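Local coordinates for ribosomal protein S2-related protein (Deinococcus radiodurans, PDB 2JH3) that binds a [4Fe-4S] cluster, has a chelatase-like fold with two additional domains, and may act as a sirohydrochlorin ferrochelatase, at residues Q50-L55 and R343-W348; L294-L299 and T347-P352; L370-V375 and S424-R429. All blocks are in the same frame, centred on the assembly; numbering follows the deposited sequence.

All three contacts are buried, and each includes a residue of the [4Fe-4S] cluster pocket. Contacts 1 and 2 share the loop that precedes strand 355-359, overlapping at Thr347 and Trp348; contact 1 ties it to a chelatase-type domain, contact 2 to the hairpin at 294-299. Contact 3 joins the end of helix 361-371 to the cluster-binding 424-429, and its centre is about 8 Å from that of contact 1. Contact 1 is the nearest to the centre of the chain, contact 2 the farthest. In contacts 1 and 2 a glutamate takes a backbone N-H, whereas contact 3 has an arginine beside the cluster. Contacts 2 and 3 also meet the second subunit.

Contact 1 (Q50-L55 and R343-W348); sequences QQEPGL and RPIRTW
Glu52 carries CG beside its backbone N and anti to the carbonyl carbon (chi1 -66°), and with the chain extended beyond CG its carboxylate is carried straight out to the loop 343-348. OE1 accepts the backbone N-H of Arg346 at 2.8 Å from N, and this donor stands above the carboxylate plane, 37° out of it. The backbone supplies a second link: Glu52 N donates to Pro344 O over 2.9 Å, almost straight at 168° and in the plane of the carbonyl. One residue is thus fastened at its amide and at the tip of its side chain, and glutamate has the length to span both. Pro344 needs only its carbonyl for the bond to Glu52, and its ring packs compactly, CB 3.9 Å from CB of Gln51. The loop 50-55 follows strand 43-48 of a CbiX-type chelatase domain, and 343-348 belongs to the stabilising domain, so the contact is a domain interface. Ile345 to Trp348 form a type I beta turn, which presents the Arg346 N-H to the carboxylate. Inside that loop Arg343 NH2 reaches two carbonyls, Arg346 O at 2.8 Å and Trp348 O at 3.1 Å, the latter in the guanidinium plane. Between the segments a water lies within hydrogen-bonding distance of Glu52 O (2.9 Å) and Arg343 O (3.2 Å). The guanidinium of Arg346 does not pair with Glu52 but turns to Arg331 O, Thr334 OG1 and Leu371 O; Gln51 OE1 likewise leads off to Ser13 N and Trp342 NE1. The other carboxylate oxygen, Glu52 OE2, forms a salt bridge with Arg427, a residue of the cluster pocket, which would probably help keep the glutamate ionised.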
loop_
_atom_site.group_PDB
_atom_site.type_symbol
_atom_site.label_atom_id
_atom_site.label_comp_id
_atom_site.label_asym_id
_atom_site.label_seq_id
_atom_site.Cartn_x
_atom_site.Cartn_y
_atom_site.Cartn_z
ATOM N N GLN A 50 -19.095 -3.941 7.552
ATOM C CA GLN A 50 -17.819 -4.352 6.986
ATOM C C GLN A 50 -16.998 -3.207 6.368
ATOM O O GLN A 50 -16.001 -3.460 5.659
ATOM C CB GLN A 50 -18.068 -5.441 5.943
ATOM C CG GLN A 50 -18.590 -6.655 6.559
ATOM C CD GLN A 50 -17.583 -7.282 7.456
ATOM O OE1 GLN A 50 -16.438 -7.497 7.048
ATOM N NE2 GLN A 50 -17.963 -7.555 8.699
ATOM N N GLN A 51 -17.388 -1.954 6.604
ATOM C CA GLN A 51 -16.606 -0.804 6.150
ATOM C C GLN A 51 -16.912 0.430 6.935
ATOM O O GLN A 51 -17.836 0.420 7.750
ATOM C CB GLN A 51 -16.794 -0.539 4.638
ATOM C CG GLN A 51 -18.209 -0.079 4.240
ATOM C CD GLN A 51 -18.369 -0.023 2.747
ATOM O OE1 GLN A 51 -18.352 -1.016 2.049
ATOM N NE2 GLN A 51 -18.542 1.171 2.243
ATOM N N GLU A 52 -16.092 1.471 6.765
ATOM C CA GLU A 52 -16.331 2.755 7.431
ATOM C C GLU A 52 -17.395 3.559 6.659
ATOM O O GLU A 52 -17.403 3.514 5.419
ATOM C CB GLU A 52 -15.049 3.560 7.524
ATOM C CG GLU A 52 -14.008 2.946 8.420
ATOM C CD GLU A 52 -12.884 3.947 8.733
ATOM O OE1 GLU A 52 -12.400 4.692 7.796
ATOM O OE2 GLU A 52 -12.554 4.017 9.938
ATOM N N PRO A 53 -18.241 4.339 7.364
ATOM C CA PRO A 53 -18.374 4.469 8.814
ATOM C C PRO A 53 -18.837 3.171 9.397
ATOM O O PRO A 53 -19.788 2.582 8.849
ATOM C CB PRO A 53 -19.517 5.499 9.004
ATOM C CG PRO A 53 -19.812 6.085 7.687
ATOM C CD PRO A 53 -19.192 5.191 6.635
ATOM N N GLY A 54 -18.181 2.717 10.436
ATOM C CA GLY A 54 -18.413 1.403 10.981
ATOM C C GLY A 54 -19.447 1.487 12.104
ATOM O O GLY A 54 -19.775 2.574 12.601
ATOM N N LEU A 55 -19.960 0.324 12.506
ATOM C CA LEU A 55 -20.943 0.244 13.605
ATOM C C LEU A 55 -20.415 0.777 14.943
ATOM O O LEU A 55 -21.184 1.297 15.766
ATOM C CB LEU A 55 -21.413 -1.205 13.802
ATOM C CG LEU A 55 -22.106 -1.835 12.566
ATOM C CD1 LEU A 55 -22.415 -3.303 12.870
ATOM C CD2 LEU A 55 -23.308 -1.057 12.168
ATOM N N ARG A 343 -11.826 1.015 -0.878
ATOM C CA ARG A 343 -11.203 1.462 0.359
ATOM C C ARG A 343 -12.132 1.371 1.578
ATOM O O ARG A 343 -12.769 2.386 1.943
ATOM C CB ARG A 343 -10.835 2.925 0.143
ATOM C CG ARG A 343 -9.809 3.158 -0.999
ATOM C CD ARG A 343 -9.394 4.631 -1.205
ATOM N NE ARG A 343 -8.692 5.139 -0.018
ATOM C CZ ARG A 343 -9.124 6.047 0.850
ATOM N NH1 ARG A 343 -10.279 6.635 0.693
ATOM N NH2 ARG A 343 -8.357 6.325 1.940
ATOM N N PRO A 344 -12.219 0.184 2.222
ATOM C CA PRO A 344 -13.132 0.015 3.361
ATOM C C PRO A 344 -12.724 0.787 4.595
ATOM O O PRO A 344 -13.565 1.217 5.384
ATOM C CB PRO A 344 -13.111 -1.475 3.579
ATOM C CG PRO A 344 -11.839 -1.924 3.100
ATOM C CD PRO A 344 -11.480 -1.065 1.958
ATOM N N ILE A 345 -11.410 1.036 4.731
ATOM C CA ILE A 345 -10.869 1.829 5.777
ATOM C C ILE A 345 -10.309 3.116 5.177
ATOM O O ILE A 345 -9.290 3.093 4.494
ATOM C CB ILE A 345 -9.727 1.064 6.564
ATOM C CG1 ILE A 345 -10.178 -0.299 7.088
ATOM C CG2 ILE A 345 -9.255 1.939 7.691
ATOM C CD1 ILE A 345 -11.396 -0.328 7.993
ATOM N N ARG A 346 -10.994 4.245 5.434
ATOM C CA ARG A 346 -10.773 5.466 4.655
ATOM C C ARG A 346 -9.555 6.230 5.123
ATOM O O ARG A 346 -9.122 7.147 4.472
ATOM C CB ARG A 346 -12.067 6.315 4.678
ATOM C CG ARG A 346 -13.087 5.861 3.603
ATOM C CD ARG A 346 -14.453 6.509 3.656
ATOM N NE ARG A 346 -15.117 6.431 2.357
ATOM C CZ ARG A 346 -14.892 7.210 1.317
ATOM N NH1 ARG A 346 -15.556 6.980 0.196
ATOM N NH2 ARG A 346 -14.145 8.315 1.408
ATOM N N THR A 347 -9.032 5.915 6.304
ATOM C CA THR A 347 -7.750 6.463 6.774
ATOM C C THR A 347 -6.469 5.758 6.216
ATOM O O THR A 347 -5.384 6.102 6.606
ATOM C CB THR A 347 -7.656 6.437 8.264
ATOM O OG1 THR A 347 -8.018 5.155 8.806
ATOM C CG2 THR A 347 -8.588 7.483 8.832
ATOM N N TRP A 348 -6.646 4.782 5.343
ATOM C CA TRP A 348 -5.521 4.193 4.656
ATOM C C TRP A 348 -4.892 5.225 3.753
ATOM O O TRP A 348 -5.584 6.092 3.207
ATOM C CB TRP A 348 -5.900 2.882 3.919
ATOM C CG TRP A 348 -5.845 1.746 4.843
ATOM C CD1 TRP A 348 -6.118 1.780 6.192
ATOM C CD2 TRP A 348 -5.573 0.396 4.529
ATOM N NE1 TRP A 348 -5.958 0.545 6.726
ATOM C CE2 TRP A 348 -5.589 -0.318 5.732
ATOM C CE3 TRP A 348 -5.167 -0.261 3.357
ATOM C CZ2 TRP A 348 -5.345 -1.705 5.788
ATOM C CZ3 TRP A 348 -4.885 -1.602 3.407
ATOM C CH2 TRP A 348 -4.954 -2.317 4.612
HETATM O O HOH W 1 -15.509 3.172 3.294
#

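Contact 2 (L294-L299 and T347-P352); sequences LGEVLL and TWRTLP
Leu294 to Val297 make a type II' beta turn, with Gly295 at positive phi, and across from it the loop 347-352 bends through an inverse gamma turn centred on Arg349. The first turn is the tight hairpin connecting strands 292-294 and 297-302 of the mixed sheet in the stabilising domain, and it pushes Glu296 out toward the loop. With CG beside the backbone N and an extended chain beyond it, Glu296 sets OE1 against the loop backbone. OE1 accepts the N-H of Leu351 over 3.0 Å at 163°, from a donor 29° out of the carboxylate plane. The same oxygen accepts a hydrogen bond from a water at 2.7 Å, and that water also donates to Trp348 O at 2.9 Å. Two donors therefore grip OE1, as suits a carboxylate buried where two subunits meet. OE2 rests 3.7 Å from CG of Arg349, whose chain crosses the glutamate at about a right angle and bends at chi3, and its end leads away from the glutamate of its own chain. The charge of Glu296 is met from the second subunit instead, where Arg349 of that subunit forms a salt bridge with OE2. Arg349 NH1 returns it to Glu296 of that subunit and also donates to Leu351 O there, making the contact part of the dimer interface. Beside the glutamate the branched residues suit an apolar seam: Leu351 has CG anti to its backbone N (chi1 -165°), which brings CD2 to 3.5 Å from Val297 CG2, a close fit for two methyl groups.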
loop_
_atom_site.group_PDB
_atom_site.type_symbol
_atom_site.label_atom_id
_atom_site.label_comp_id
_atom_site.label_asym_id
_atom_site.label_seq_id
_atom_site.Cartn_x
_atom_site.Cartn_y
_atom_site.Cartn_z
ATOM N N LEU A 294 -5.652 17.587 6.799
ATOM C CA LEU A 294 -6.230 16.503 7.562
ATOM C C LEU A 294 -5.872 15.237 6.842
ATOM O O LEU A 294 -6.332 15.027 5.707
ATOM C CB LEU A 294 -7.794 16.648 7.602
ATOM C CG LEU A 294 -8.445 17.924 8.149
ATOM C CD1 LEU A 294 -9.983 17.809 8.308
ATOM C CD2 LEU A 294 -7.902 18.273 9.529
ATOM N N GLY A 295 -4.987 14.396 7.404
ATOM C CA GLY A 295 -4.553 13.185 6.676
ATOM C C GLY A 295 -3.950 13.600 5.358
ATOM O O GLY A 295 -2.981 14.354 5.304
ATOM N N GLU A 296 -4.524 13.103 4.257
ATOM C CA GLU A 296 -4.050 13.352 2.923
ATOM C C GLU A 296 -4.872 14.420 2.180
ATOM O O GLU A 296 -4.731 14.554 0.939
ATOM C CB GLU A 296 -4.140 12.075 2.104
ATOM C CG GLU A 296 -3.117 10.955 2.450
ATOM C CD GLU A 296 -3.153 9.766 1.393
ATOM O OE1 GLU A 296 -4.094 8.936 1.463
ATOM O OE2 GLU A 296 -2.190 9.626 0.583
ATOM N N VAL A 297 -5.609 15.223 2.930
ATOM C CA VAL A 297 -6.465 16.265 2.380
ATOM C C VAL A 297 -6.097 17.667 2.814
ATOM O O VAL A 297 -5.779 17.922 3.981
ATOM C CB VAL A 297 -7.969 15.975 2.692
ATOM C CG1 VAL A 297 -8.926 17.083 2.237
ATOM C CG2 VAL A 297 -8.326 14.744 1.953
ATOM N N LEU A 298 -6.103 18.561 1.824
ATOM C CA LEU A 298 -5.832 19.976 1.966
ATOM C C LEU A 298 -7.191 20.706 1.967
ATOM O O LEU A 298 -7.986 20.532 1.047
ATOM C CB LEU A 298 -4.958 20.505 0.816
ATOM C CG LEU A 298 -4.561 21.992 0.903
ATOM C CD1 LEU A 298 -3.808 22.287 2.083
ATOM C CD2 LEU A 298 -3.767 22.399 -0.307
ATOM N N LEU A 299 -7.477 21.440 3.046
ATOM C CA LEU A 299 -8.744 22.161 3.227
ATOM C C LEU A 299 -8.424 23.685 3.179
ATOM O O LEU A 299 -7.624 24.157 3.984
ATOM C CB LEU A 299 -9.348 21.706 4.551
ATOM C CG LEU A 299 -10.707 22.238 5.012
ATOM C CD1 LEU A 299 -11.807 22.213 3.878
ATOM C CD2 LEU A 299 -11.173 21.505 6.253
ATOM N N THR A 347 -9.032 5.915 6.304
ATOM C CA THR A 347 -7.750 6.463 6.774
ATOM C C THR A 347 -6.469 5.758 6.216
ATOM O O THR A 347 -5.384 6.102 6.606
ATOM C CB THR A 347 -7.656 6.437 8.264
ATOM O OG1 THR A 347 -8.018 5.155 8.806
ATOM C CG2 THR A 347 -8.588 7.483 8.832
ATOM N N TRP A 348 -6.646 4.782 5.343
ATOM C CA TRP A 348 -5.521 4.193 4.656
ATOM C C TRP A 348 -4.892 5.225 3.753
ATOM O O TRP A 348 -5.584 6.092 3.207
ATOM C CB TRP A 348 -5.900 2.882 3.919
ATOM C CG TRP A 348 -5.845 1.746 4.843
ATOM C CD1 TRP A 348 -6.118 1.780 6.192
ATOM C CD2 TRP A 348 -5.573 0.396 4.529
ATOM N NE1 TRP A 348 -5.958 0.545 6.726
ATOM C CE2 TRP A 348 -5.589 -0.318 5.732
ATOM C CE3 TRP A 348 -5.167 -0.261 3.357
ATOM C CZ2 TRP A 348 -5.345 -1.705 5.788
ATOM C CZ3 TRP A 348 -4.885 -1.602 3.407
ATOM C CH2 TRP A 348 -4.954 -2.317 4.612
ATOM N N ARG A 349 -3.559 5.203 3.690
ATOM C CA ARG A 349 -2.765 6.119 2.861
ATOM C C ARG A 349 -2.862 5.775 1.372
ATOM O O ARG A 349 -1.842 5.565 0.629
ATOM C CB ARG A 349 -1.333 6.123 3.367
ATOM C CG ARG A 349 -0.536 7.456 3.111
ATOM C CD ARG A 349 0.987 7.232 3.060
ATOM N NE ARG A 349 1.422 6.712 4.376
ATOM C CZ ARG A 349 2.688 6.585 4.766
ATOM N NH1 ARG A 349 3.649 6.910 3.943
ATOM N NH2 ARG A 349 2.978 6.091 5.945
ATOM N N THR A 350 -4.102 5.763 0.865
ATOM C CA THR A 350 -4.417 5.298 -0.484
ATOM C C THR A 350 -5.456 6.177 -1.145
ATOM O O THR A 350 -6.021 5.773 -2.134
ATOM C CB THR A 350 -4.945 3.885 -0.437
ATOM O OG1 THR A 350 -6.121 3.899 0.355
ATOM C CG2 THR A 350 -3.904 2.927 0.180
ATOM N N LEU A 351 -5.619 7.435 -0.685
ATOM C CA LEU A 351 -6.606 8.349 -1.229
ATOM C C LEU A 351 -6.123 8.620 -2.628
ATOM O O LEU A 351 -4.968 8.826 -2.833
ATOM C CB LEU A 351 -6.658 9.645 -0.436
ATOM C CG LEU A 351 -7.811 10.606 -0.597
ATOM C CD1 LEU A 351 -8.981 9.946 -0.085
ATOM C CD2 LEU A 351 -7.511 11.878 0.160
ATOM N N PRO A 352 -7.002 8.576 -3.607
ATOM C CA PRO A 352 -6.625 8.904 -4.963
ATOM C C PRO A 352 -6.466 10.422 -5.228
ATOM O O PRO A 352 -7.020 11.263 -4.531
ATOM C CB PRO A 352 -7.760 8.243 -5.789
ATOM C CG PRO A 352 -8.951 8.443 -4.919
ATOM C CD PRO A 352 -8.428 8.222 -3.498
HETATM O O HOH W 2 -5.933 8.999 3.406
#

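Contact 3 (L370-V375 and S424-R429); sequences LLYPAV and SCLRTR. With SF4 (iron/sulfur cluster), chain E.
Arg427 is the close-packed side of this contact. Its CG stands beside the backbone N, and the chain runs extended to NE, past the cluster, with CB 3.8 Å from S2 of the SF4 and CD 4.0 Å from S4. At its end NH1 has Val375 CG2 at 3.5 Å and gives a weak hydrogen bond to Pro373 O (3.3 Å, 133°), near the guanidinium plane. A long, cationic side chain suits this place: it lies along the cluster, probably eases its negative charge, and still forms a salt bridge with Glu52. An alanine here would remove that salt bridge, the weak bond to Pro373 O and the contact of CD with S4, and would probably loosen the link between the cluster and the chelatase-type domain. Next to it Cys425, with SG anti to its backbone N, binds FE3 at 2.3 Å, and SG also accepts the N-H of Arg427 at 3.6 Å from N. The other side is looser: Leu426 sends CD2 obliquely toward the Tyr372 ring, 3.8 Å from OH, and the two side chains cross at about a right angle. The phenol OH bonds to Glu296 N, and Leu426 also packs on Leu312 of the second subunit. Tyr372 to Ala374 link helix 361-371 to helix 375-383, while Arg427 lies at the short strand that pairs in parallel with 448-450, whose Leu448 packs against Val375, Leu426 and Arg427.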
loop_
_atom_site.group_PDB
_atom_site.type_symbol
_atom_site.label_atom_id
_atom_site.label_comp_id
_atom_site.label_asym_id
_atom_site.label_seq_id
_atom_site.Cartn_x
_atom_site.Cartn_y
_atom_site.Cartn_z
ATOM N N LEU A 370 -18.281 11.820 5.485
ATOM C CA LEU A 370 -18.249 10.745 4.555
ATOM C C LEU A 370 -16.807 10.426 4.030
ATOM O O LEU A 370 -16.559 9.318 3.592
ATOM C CB LEU A 370 -19.207 11.030 3.385
ATOM C CG LEU A 370 -20.716 11.149 3.694
ATOM C CD1 LEU A 370 -21.525 11.541 2.487
ATOM C CD2 LEU A 370 -21.326 9.886 4.419
ATOM N N LEU A 371 -15.935 11.421 3.965
ATOM C CA LEU A 371 -14.593 11.289 3.438
ATOM C C LEU A 371 -13.681 10.551 4.419
ATOM O O LEU A 371 -12.944 9.613 4.087
ATOM C CB LEU A 371 -14.009 12.670 3.220
ATOM C CG LEU A 371 -12.514 12.691 2.787
ATOM C CD1 LEU A 371 -12.276 12.087 1.482
ATOM C CD2 LEU A 371 -12.054 14.127 2.712
ATOM N N TYR A 372 -13.763 10.995 5.670
ATOM C CA TYR A 372 -12.967 10.423 6.742
ATOM C C TYR A 372 -13.833 10.184 8.008
ATOM O O TYR A 372 -13.718 10.893 8.994
ATOM C CB TYR A 372 -11.788 11.346 7.116
ATOM C CG TYR A 372 -10.517 11.371 6.247
ATOM C CD1 TYR A 372 -9.795 10.201 5.988
ATOM C CD2 TYR A 372 -10.004 12.565 5.772
ATOM C CE1 TYR A 372 -8.643 10.223 5.277
ATOM C CE2 TYR A 372 -8.823 12.607 5.023
ATOM C CZ TYR A 372 -8.104 11.417 4.837
ATOM O OH TYR A 372 -6.920 11.332 4.083
ATOM N N PRO A 373 -14.669 9.152 7.995
ATOM C CA PRO A 373 -15.576 8.842 9.119
ATOM C C PRO A 373 -14.906 8.753 10.466
ATOM O O PRO A 373 -13.909 8.085 10.597
ATOM C CB PRO A 373 -16.119 7.477 8.750
ATOM C CG PRO A 373 -15.994 7.417 7.371
ATOM C CD PRO A 373 -14.841 8.169 6.924
ATOM N N ALA A 374 -15.465 9.507 11.428
ATOM C CA ALA A 374 -15.104 9.494 12.830
ATOM C C ALA A 374 -13.795 10.145 13.183
ATOM O O ALA A 374 -13.517 10.291 14.341
ATOM C CB ALA A 374 -15.173 8.052 13.460
ATOM N N VAL A 375 -13.036 10.590 12.186
ATOM C CA VAL A 375 -11.745 11.154 12.416
ATOM C C VAL A 375 -11.849 12.480 13.193
ATOM O O VAL A 375 -11.061 12.752 14.060
ATOM C CB VAL A 375 -10.972 11.273 11.060
ATOM C CG1 VAL A 375 -9.758 12.100 11.197
ATOM C CG2 VAL A 375 -10.587 9.893 10.533
ATOM N N SER A 424 -0.345 0.505 6.508
ATOM C CA SER A 424 -1.067 1.197 5.454
ATOM C C SER A 424 -1.938 2.345 5.919
ATOM O O SER A 424 -2.441 3.135 5.093
ATOM C CB SER A 424 -1.919 0.179 4.685
ATOM O OG SER A 424 -1.086 -0.631 3.857
ATOM N N CYS A 425 -2.137 2.433 7.227
ATOM C CA CYS A 425 -3.117 3.299 7.828
ATOM C C CYS A 425 -2.499 4.594 8.344
ATOM O O CYS A 425 -1.380 4.576 8.874
ATOM C CB CYS A 425 -3.756 2.562 9.017
ATOM S SG CYS A 425 -5.341 3.267 9.547
ATOM N N LEU A 426 -3.208 5.702 8.257
ATOM C CA LEU A 426 -2.797 6.957 8.960
ATOM C C LEU A 426 -2.840 6.934 10.497
ATOM O O LEU A 426 -2.186 7.727 11.220
ATOM C CB LEU A 426 -3.692 8.081 8.487
ATOM C CG LEU A 426 -3.358 9.002 7.264
ATOM C CD1 LEU A 426 -2.226 8.632 6.461
ATOM C CD2 LEU A 426 -4.592 9.489 6.432
ATOM N N ARG A 427 -3.708 6.098 11.016
ATOM C CA ARG A 427 -4.017 6.110 12.435
ATOM C C ARG A 427 -2.931 5.451 13.266
ATOM O O ARG A 427 -2.067 4.705 12.732
ATOM C CB ARG A 427 -5.361 5.410 12.667
ATOM C CG ARG A 427 -6.525 6.173 12.149
ATOM C CD ARG A 427 -7.799 5.441 12.527
ATOM N NE ARG A 427 -9.064 6.225 12.485
ATOM C CZ ARG A 427 -10.120 6.029 11.711
ATOM N NH1 ARG A 427 -11.226 6.716 11.932
ATOM N NH2 ARG A 427 -10.143 5.055 10.810
ATOM N N THR A 428 -2.961 5.780 14.563
ATOM C CA THR A 428 -2.060 5.265 15.616
ATOM C C THR A 428 -2.909 4.420 16.596
ATOM O O THR A 428 -3.853 4.920 17.193
ATOM C CB THR A 428 -1.407 6.452 16.418
ATOM O OG1 THR A 428 -0.542 7.214 15.548
ATOM C CG2 THR A 428 -0.516 5.936 17.553
ATOM N N ARG A 429 -2.556 3.136 16.695
ATOM C CA ARG A 429 -3.312 2.120 17.499
ATOM C C ARG A 429 -3.157 2.289 18.976
ATOM O O ARG A 429 -2.361 1.643 19.633
ATOM C CB ARG A 429 -3.004 0.699 17.000
ATOM C CG ARG A 429 -1.562 0.292 16.963
ATOM C CD ARG A 429 -1.439 -1.014 16.179
ATOM N NE ARG A 429 -0.077 -1.577 16.091
ATOM C CZ ARG A 429 0.817 -1.204 15.183
ATOM N NH1 ARG A 429 1.989 -1.811 15.135
ATOM N NH2 ARG A 429 0.549 -0.246 14.283
HETATM FE FE1 SF4 E . -6.813 0.951 13.415
HETATM FE FE2 SF4 E . -7.485 -0.632 11.314
HETATM FE FE3 SF4 E . -6.019 1.610 10.942
HETATM FE FE4 SF4 E . -4.899 -0.556 12.177
HETATM S S1 SF4 E . -5.632 -0.471 9.971
HETATM S S2 SF4 E . -4.714 1.630 12.884
HETATM S S3 SF4 E . -6.709 -1.357 13.391
HETATM S S4 SF4 E . -8.222 1.555 11.598
#